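Local coordinates for outer membrane lipoprotein carrier protein LolA (Thermus thermophilus, PDB 2YZY) that is not characterised in function but has a LolA-like fold and so may carry lipoproteins towards the outer membrane, at residues 78-89 with 192-200. Sequence-based numbering, arbitrary orientation.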
ATOM      1  N   TYR A  78       6.920  12.921  -5.755  1.00  7.34           N
ATOM      2  CA  TYR A  78       7.768  13.990  -5.260  1.00  8.12           C
ATOM      3  C   TYR A  78       9.029  13.397  -4.647  1.00  7.74           C
ATOM      4  O   TYR A  78       8.966  12.512  -3.785  1.00  8.67           O
ATOM      5  CB  TYR A  78       7.035  14.839  -4.216  1.00  8.26           C
ATOM      6  CG  TYR A  78       7.884  15.986  -3.711  1.00  8.75           C
ATOM      7  CD1 TYR A  78       8.251  17.029  -4.566  1.00  8.72           C
ATOM      8  CD2 TYR A  78       8.379  16.003  -2.403  1.00  9.27           C
ATOM      9  CE1 TYR A  78       9.091  18.053  -4.140  1.00  8.14           C
ATOM     10  CE2 TYR A  78       9.222  17.028  -1.966  1.00  8.35           C
ATOM     11  CZ  TYR A  78       9.575  18.049  -2.841  1.00  9.54           C
ATOM     12  OH  TYR A  78      10.422  19.056  -2.431  1.00 10.35           O
ATOM     13  N   LEU A  79      10.172  13.882  -5.118  1.00  6.95           N
ATOM     14  CA  LEU A  79      11.472  13.427  -4.633  1.00  8.01           C
ATOM     15  C   LEU A  79      12.006  14.579  -3.789  1.00  8.34           C
ATOM     16  O   LEU A  79      12.431  15.607  -4.312  1.00  8.78           O
ATOM     17  CB  LEU A  79      12.390  13.135  -5.822  1.00  9.88           C
ATOM     18  CG  LEU A  79      11.770  12.200  -6.865  1.00 11.25           C
ATOM     19  CD1 LEU A  79      12.737  12.022  -8.036  1.00 11.80           C
ATOM     20  CD2 LEU A  79      11.434  10.852  -6.223  1.00 12.65           C
ATOM     21  N   TYR A  80      11.984  14.387  -2.477  1.00  6.93           N
ATOM     22  CA  TYR A  80      12.389  15.418  -1.534  1.00  8.21           C
ATOM     23  C   TYR A  80      13.789  16.001  -1.695  1.00  7.12           C
ATOM     24  O   TYR A  80      13.946  17.216  -1.793  1.00  7.82           O
ATOM     25  CB  TYR A  80      12.226  14.887  -0.108  1.00  7.13           C
ATOM     26  CG  TYR A  80      12.418  15.945   0.959  1.00  8.67           C
ATOM     27  CD1 TYR A  80      11.349  16.728   1.401  1.00  8.23           C
ATOM     28  CD2 TYR A  80      13.674  16.172   1.512  1.00  8.73           C
ATOM     29  CE1 TYR A  80      11.531  17.711   2.370  1.00  9.68           C
ATOM     30  CE2 TYR A  80      13.866  17.150   2.477  1.00 10.36           C
ATOM     31  CZ  TYR A  80      12.794  17.916   2.903  1.00  8.40           C
ATOM     32  OH  TYR A  80      12.998  18.884   3.859  1.00 11.56           O
ATOM     33  N   LEU A  81      14.803  15.144  -1.731  1.00  8.24           N
ATOM     34  CA  LEU A  81      16.177  15.626  -1.831  1.00  7.24           C
ATOM     35  C   LEU A  81      16.515  16.360  -3.122  1.00  9.03           C
ATOM     36  O   LEU A  81      17.408  17.203  -3.133  1.00  9.54           O
ATOM     37  CB  LEU A  81      17.155  14.473  -1.590  1.00  7.50           C
ATOM     38  CG  LEU A  81      17.161  13.981  -0.140  1.00  6.90           C
ATOM     39  CD1 LEU A  81      17.935  12.677  -0.039  1.00  8.21           C
ATOM     40  CD2 LEU A  81      17.769  15.048   0.766  1.00  7.67           C
ATOM     41  N   THR A  82      15.800  16.065  -4.203  1.00  8.81           N
ATOM     42  CA  THR A  82      16.061  16.743  -5.470  1.00  9.41           C
ATOM     43  C   THR A  82      14.991  17.790  -5.770  1.00  9.44           C
ATOM     44  O   THR A  82      15.079  18.504  -6.770  1.00 11.89           O
ATOM     45  CB  THR A  82      16.117  15.745  -6.650  1.00  9.46           C
ATOM     46  OG1 THR A  82      14.843  15.107  -6.800  1.00 10.51           O
ATOM     47  CG2 THR A  82      17.182  14.681  -6.402  1.00 12.11           C
ATOM     48  N   ASN A  83      13.997  17.887  -4.889  1.00  8.98           N
ATOM     49  CA  ASN A  83      12.884  18.825  -5.039  1.00  9.11           C
ATOM     50  C   ASN A  83      12.253  18.742  -6.426  1.00  9.27           C
ATOM     51  O   ASN A  83      11.945  19.759  -7.053  1.00 10.15           O
ATOM     52  CB  ASN A  83      13.337  20.265  -4.748  1.00 10.14           C
ATOM     53  CG  ASN A  83      12.170  21.238  -4.681  1.00 11.97           C
ATOM     54  OD1 ASN A  83      11.098  20.910  -4.171  1.00 12.17           O
ATOM     55  ND2 ASN A  83      12.378  22.449  -5.186  1.00 12.62           N
ATOM     56  N   GLN A  84      12.055  17.513  -6.896  1.00  9.75           N
ATOM     57  CA  GLN A  84      11.451  17.275  -8.199  1.00  9.22           C
ATOM     58  C   GLN A  84      10.087  16.619  -8.047  1.00  9.38           C
ATOM     59  O   GLN A  84       9.916  15.694  -7.251  1.00 10.32           O
ATOM     60  CB  GLN A  84      12.338  16.358  -9.045  1.00  9.74           C
ATOM     61  CG  GLN A  84      13.699  16.930  -9.402  1.00  8.66           C
ATOM     62  CD  GLN A  84      14.601  15.902 -10.050  1.00 10.53           C
ATOM     63  OE1 GLN A  84      14.870  14.847  -9.475  1.00 12.44           O
ATOM     64  NE2 GLN A  84      15.077  16.204 -11.255  1.00 14.91           N
ATOM     65  N   LEU A  85       9.112  17.108  -8.804  1.00  8.61           N
ATOM     66  CA  LEU A  85       7.781  16.517  -8.796  1.00  9.68           C
ATOM     67  C   LEU A  85       7.621  15.869 -10.168  1.00  9.71           C
ATOM     68  O   LEU A  85       7.470  16.563 -11.176  1.00 10.98           O
ATOM     69  CB  LEU A  85       6.698  17.582  -8.589  1.00  9.30           C
ATOM     70  CG  LEU A  85       5.266  17.041  -8.482  1.00 10.82           C
ATOM     71  CD1 LEU A  85       5.121  16.221  -7.202  1.00 13.12           C
ATOM     72  CD2 LEU A  85       4.270  18.196  -8.491  1.00 13.96           C
ATOM     73  N   VAL A  86       7.689  14.541 -10.209  1.00  9.28           N
ATOM     74  CA  VAL A  86       7.554  13.815 -11.468  1.00 10.76           C
ATOM     75  C   VAL A  86       6.077  13.549 -11.733  1.00 11.70           C
ATOM     76  O   VAL A  86       5.392  12.921 -10.923  1.00 13.03           O
ATOM     77  CB  VAL A  86       8.324  12.466 -11.423  1.00 11.74           C
ATOM     78  CG1 VAL A  86       8.337  11.825 -12.809  1.00 12.80           C
ATOM     79  CG2 VAL A  86       9.747  12.694 -10.931  1.00 12.12           C
ATOM     80  N   ILE A  87       5.590  14.040 -12.867  1.00 10.60           N
ATOM     81  CA  ILE A  87       4.193  13.882 -13.250  1.00 13.05           C
ATOM     82  C   ILE A  87       4.085  12.907 -14.420  1.00 14.08           C
ATOM     83  O   ILE A  87       4.630  13.158 -15.495  1.00 14.28           O
ATOM     84  CB  ILE A  87       3.588  15.241 -13.663  1.00 13.12           C
ATOM     85  CG1 ILE A  87       3.742  16.248 -12.521  1.00 13.67           C
ATOM     86  CG2 ILE A  87       2.115  15.071 -14.023  1.00 13.61           C
ATOM     87  CD1 ILE A  87       3.206  17.628 -12.838  1.00 14.52           C
ATOM     88  N   SER A  88       3.380  11.800 -14.206  1.00 14.63           N
ATOM     89  CA  SER A  88       3.226  10.777 -15.241  1.00 18.14           C
ATOM     90  C   SER A  88       1.772  10.362 -15.434  1.00 18.78           C
ATOM     91  O   SER A  88       0.985  10.369 -14.492  1.00 18.87           O
ATOM     92  CB  SER A  88       4.046   9.536 -14.873  1.00 18.59           C
ATOM     93  OG  SER A  88       5.401   9.866 -14.626  1.00 24.19           O
ATOM     94  N   PRO A  89       1.391   9.994 -16.670  1.00 21.12           N
ATOM     95  CA  PRO A  89       0.003   9.583 -16.901  1.00 22.35           C
ATOM     96  C   PRO A  89      -0.300   8.275 -16.174  1.00 24.13           C
ATOM     97  O   PRO A  89       0.654   7.503 -15.942  1.00 24.28           O
ATOM     98  CB  PRO A  89      -0.061   9.419 -18.421  1.00 22.31           C
ATOM     99  CG  PRO A  89       0.978  10.379 -18.912  1.00 22.34           C
ATOM    100  CD  PRO A  89       2.111  10.153 -17.944  1.00 22.36           C
ATOM    101  N   PRO A 192       4.765  20.946  -2.582  1.00 11.71           N
ATOM    102  CA  PRO A 192       5.650  22.092  -2.355  1.00 14.23           C
ATOM    103  C   PRO A 192       5.528  23.040  -3.541  1.00 15.57           C
ATOM    104  O   PRO A 192       5.738  22.641  -4.685  1.00 14.39           O
ATOM    105  CB  PRO A 192       7.031  21.448  -2.265  1.00 14.37           C
ATOM    106  CG  PRO A 192       6.729  20.077  -1.726  1.00 14.97           C
ATOM    107  CD  PRO A 192       5.523  19.684  -2.535  1.00 13.49           C
ATOM    108  N   LYS A 193       5.191  24.296  -3.268  1.00 17.89           N
ATOM    109  CA  LYS A 193       5.015  25.274  -4.329  1.00 19.59           C
ATOM    110  C   LYS A 193       6.260  25.530  -5.172  1.00 18.86           C
ATOM    111  O   LYS A 193       6.154  25.958  -6.320  1.00 20.07           O
ATOM    112  CB  LYS A 193       4.509  26.594  -3.740  1.00 21.99           C
ATOM    113  CG  LYS A 193       3.158  26.485  -3.042  1.00 26.26           C
ATOM    114  CD  LYS A 193       2.096  25.926  -3.976  1.00 27.15           C
ATOM    115  CE  LYS A 193       0.714  26.000  -3.350  1.00 29.35           C
ATOM    116  NZ  LYS A 193       0.303  27.410  -3.110  1.00 30.94           N
ATOM    117  N   ASP A 194       7.433  25.256  -4.613  1.00 18.17           N
ATOM    118  CA  ASP A 194       8.684  25.478  -5.329  1.00 17.88           C
ATOM    119  C   ASP A 194       9.228  24.217  -6.004  1.00 16.66           C
ATOM    120  O   ASP A 194      10.367  24.202  -6.466  1.00 15.86           O
ATOM    121  CB  ASP A 194       9.735  26.039  -4.367  1.00 20.06           C
ATOM    122  CG  ASP A 194      10.178  25.027  -3.332  1.00 22.34           C
ATOM    123  OD1 ASP A 194       9.325  24.268  -2.831  1.00 21.77           O
ATOM    124  OD2 ASP A 194      11.384  24.994  -3.010  1.00 26.90           O
ATOM    125  N   ALA A 195       8.420  23.162  -6.068  1.00 13.79           N
ATOM    126  CA  ALA A 195       8.867  21.920  -6.696  1.00 13.57           C
ATOM    127  C   ALA A 195       9.173  22.121  -8.177  1.00 13.52           C
ATOM    128  O   ALA A 195       8.489  22.878  -8.868  1.00 14.50           O
ATOM    129  CB  ALA A 195       7.808  20.822  -6.523  1.00 12.42           C
ATOM    130  N   GLN A 196      10.216  21.449  -8.654  1.00 11.93           N
ATOM    131  CA  GLN A 196      10.609  21.534 -10.058  1.00 11.83           C
ATOM    132  C   GLN A 196       9.944  20.361 -10.769  1.00 11.30           C
ATOM    133  O   GLN A 196      10.128  19.205 -10.389  1.00 10.80           O
ATOM    134  CB  GLN A 196      12.129  21.451 -10.187  1.00 12.25           C
ATOM    135  CG  GLN A 196      12.645  21.732 -11.578  1.00 13.60           C
ATOM    136  CD  GLN A 196      14.146  21.903 -11.601  1.00 11.13           C
ATOM    137  OE1 GLN A 196      14.897  20.928 -11.594  1.00 15.23           O
ATOM    138  NE2 GLN A 196      14.595  23.152 -11.606  1.00 13.04           N
ATOM    139  N   VAL A 197       9.165  20.661 -11.799  1.00  9.96           N
ATOM    140  CA  VAL A 197       8.437  19.628 -12.515  1.00 11.38           C
ATOM    141  C   VAL A 197       9.203  18.838 -13.571  1.00 11.10           C
ATOM    142  O   VAL A 197       9.926  19.395 -14.399  1.00 12.75           O
ATOM    143  CB  VAL A 197       7.157  20.223 -13.168  1.00 10.72           C
ATOM    144  CG1 VAL A 197       6.482  19.185 -14.062  1.00 13.08           C
ATOM    145  CG2 VAL A 197       6.190  20.681 -12.083  1.00 12.47           C
ATOM    146  N   VAL A 198       9.048  17.519 -13.502  1.00 10.53           N
ATOM    147  CA  VAL A 198       9.637  16.597 -14.468  1.00 10.46           C
ATOM    148  C   VAL A 198       8.374  15.974 -15.061  1.00 12.11           C
ATOM    149  O   VAL A 198       7.716  15.150 -14.425  1.00 12.64           O
ATOM    150  CB  VAL A 198      10.498  15.509 -13.785  1.00 11.02           C
ATOM    151  CG1 VAL A 198      11.017  14.531 -14.831  1.00 12.66           C
ATOM    152  CG2 VAL A 198      11.663  16.150 -13.045  1.00 12.37           C
ATOM    153  N   ARG A 199       8.027  16.389 -16.274  1.00 11.69           N
ATOM    154  CA  ARG A 199       6.804  15.928 -16.922  1.00 11.89           C
ATOM    155  C   ARG A 199       7.012  14.818 -17.936  1.00 12.86           C
ATOM    156  O   ARG A 199       7.624  15.030 -18.979  1.00 11.03           O
ATOM    157  CB  ARG A 199       6.118  17.124 -17.595  1.00 12.46           C
ATOM    158  CG  ARG A 199       4.707  16.870 -18.104  1.00 12.23           C
ATOM    159  CD  ARG A 199       4.172  18.112 -18.821  1.00 13.09           C
ATOM    160  NE  ARG A 199       4.269  19.306 -17.980  1.00 13.48           N
ATOM    161  CZ  ARG A 199       3.454  19.574 -16.965  1.00 13.32           C
ATOM    162  NH1 ARG A 199       2.469  18.738 -16.665  1.00 14.60           N
ATOM    163  NH2 ARG A 199       3.638  20.665 -16.232  1.00 13.29           N
ATOM    164  N   ARG A 200       6.491  13.634 -17.630  1.00 12.92           N
ATOM    165  CA  ARG A 200       6.624  12.499 -18.535  1.00 15.70           C
ATOM    166  C   ARG A 200       5.593  12.556 -19.660  1.00 15.99           C
ATOM    167  O   ARG A 200       4.704  13.432 -19.621  1.00 16.50           O
ATOM    168  CB  ARG A 200       6.468  11.182 -17.770  1.00 16.63           C
ATOM    169  CG  ARG A 200       7.458  10.989 -16.633  1.00 19.54           C
ATOM    170  CD  ARG A 200       8.895  11.161 -17.094  1.00 22.42           C
ATOM    171  NE  ARG A 200       9.839  10.803 -16.041  1.00 23.78           N
ATOM    172  CZ  ARG A 200      11.153  10.988 -16.113  1.00 25.61           C
ATOM    173  NH1 ARG A 200      11.692  11.534 -17.194  1.00 26.85           N
ATOM    174  NH2 ARG A 200      11.932  10.626 -15.102  1.00 27.76           N
ATOM    175  OXT ARG A 200       5.690  11.709 -20.573  1.00 21.59           O
TER
HETATM  176  O   HOH W   1      14.354  18.510 -12.845  1.00 16.97           O
HETATM  177  O   HOH W   2       2.843  13.850 -17.587  1.00 16.52           O
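With CG anti to the backbone N (chi1 -171°), Asn-83 extends its amide to the turn at Asp-194, and a matching torsion in Tyr-78 (chi1 -178°) turns one face of the ring to Pro-192. Asn-83 ND2 donates to Asp-194 O at 3.0 Å, a bent bond (140° at the hydrogen) arriving above the carbonyl plane. The other end of the amide, OD1, accepts from Tyr-78 OH at 2.6 Å, in the plane of the ring, while Pro-192 CG makes a CH-pi contact over one ring face, 4.0 Å from the Tyr-78 centroid. Replacing Asn-83 by an alanine is likely to leave the tyrosine hydroxyl and the Asp-194 carbonyl without these partners. Beyond the type I turn Pro-192 to Ala-195, the C-terminal strand 196-199 runs parallel to strand 84-88, the last strand of a beta-hairpin with a G1 bulge at Asn-83 and Gln-84, and lies at one end of the strand order in this chain, which has a LolA-like fold. Five backbone bonds join the two strands and the residues at their ends, from Gln-196 N to Asn-83 O (2.9 Å) through Arg-200 N to Ile-87 O (2.9 Å). Ile-87 CD1 meets Val-197 CG1 at 3.8 Å on the Leu-85 face; on the other, a water links Gln-84 NE2 to Gln-196 OE1.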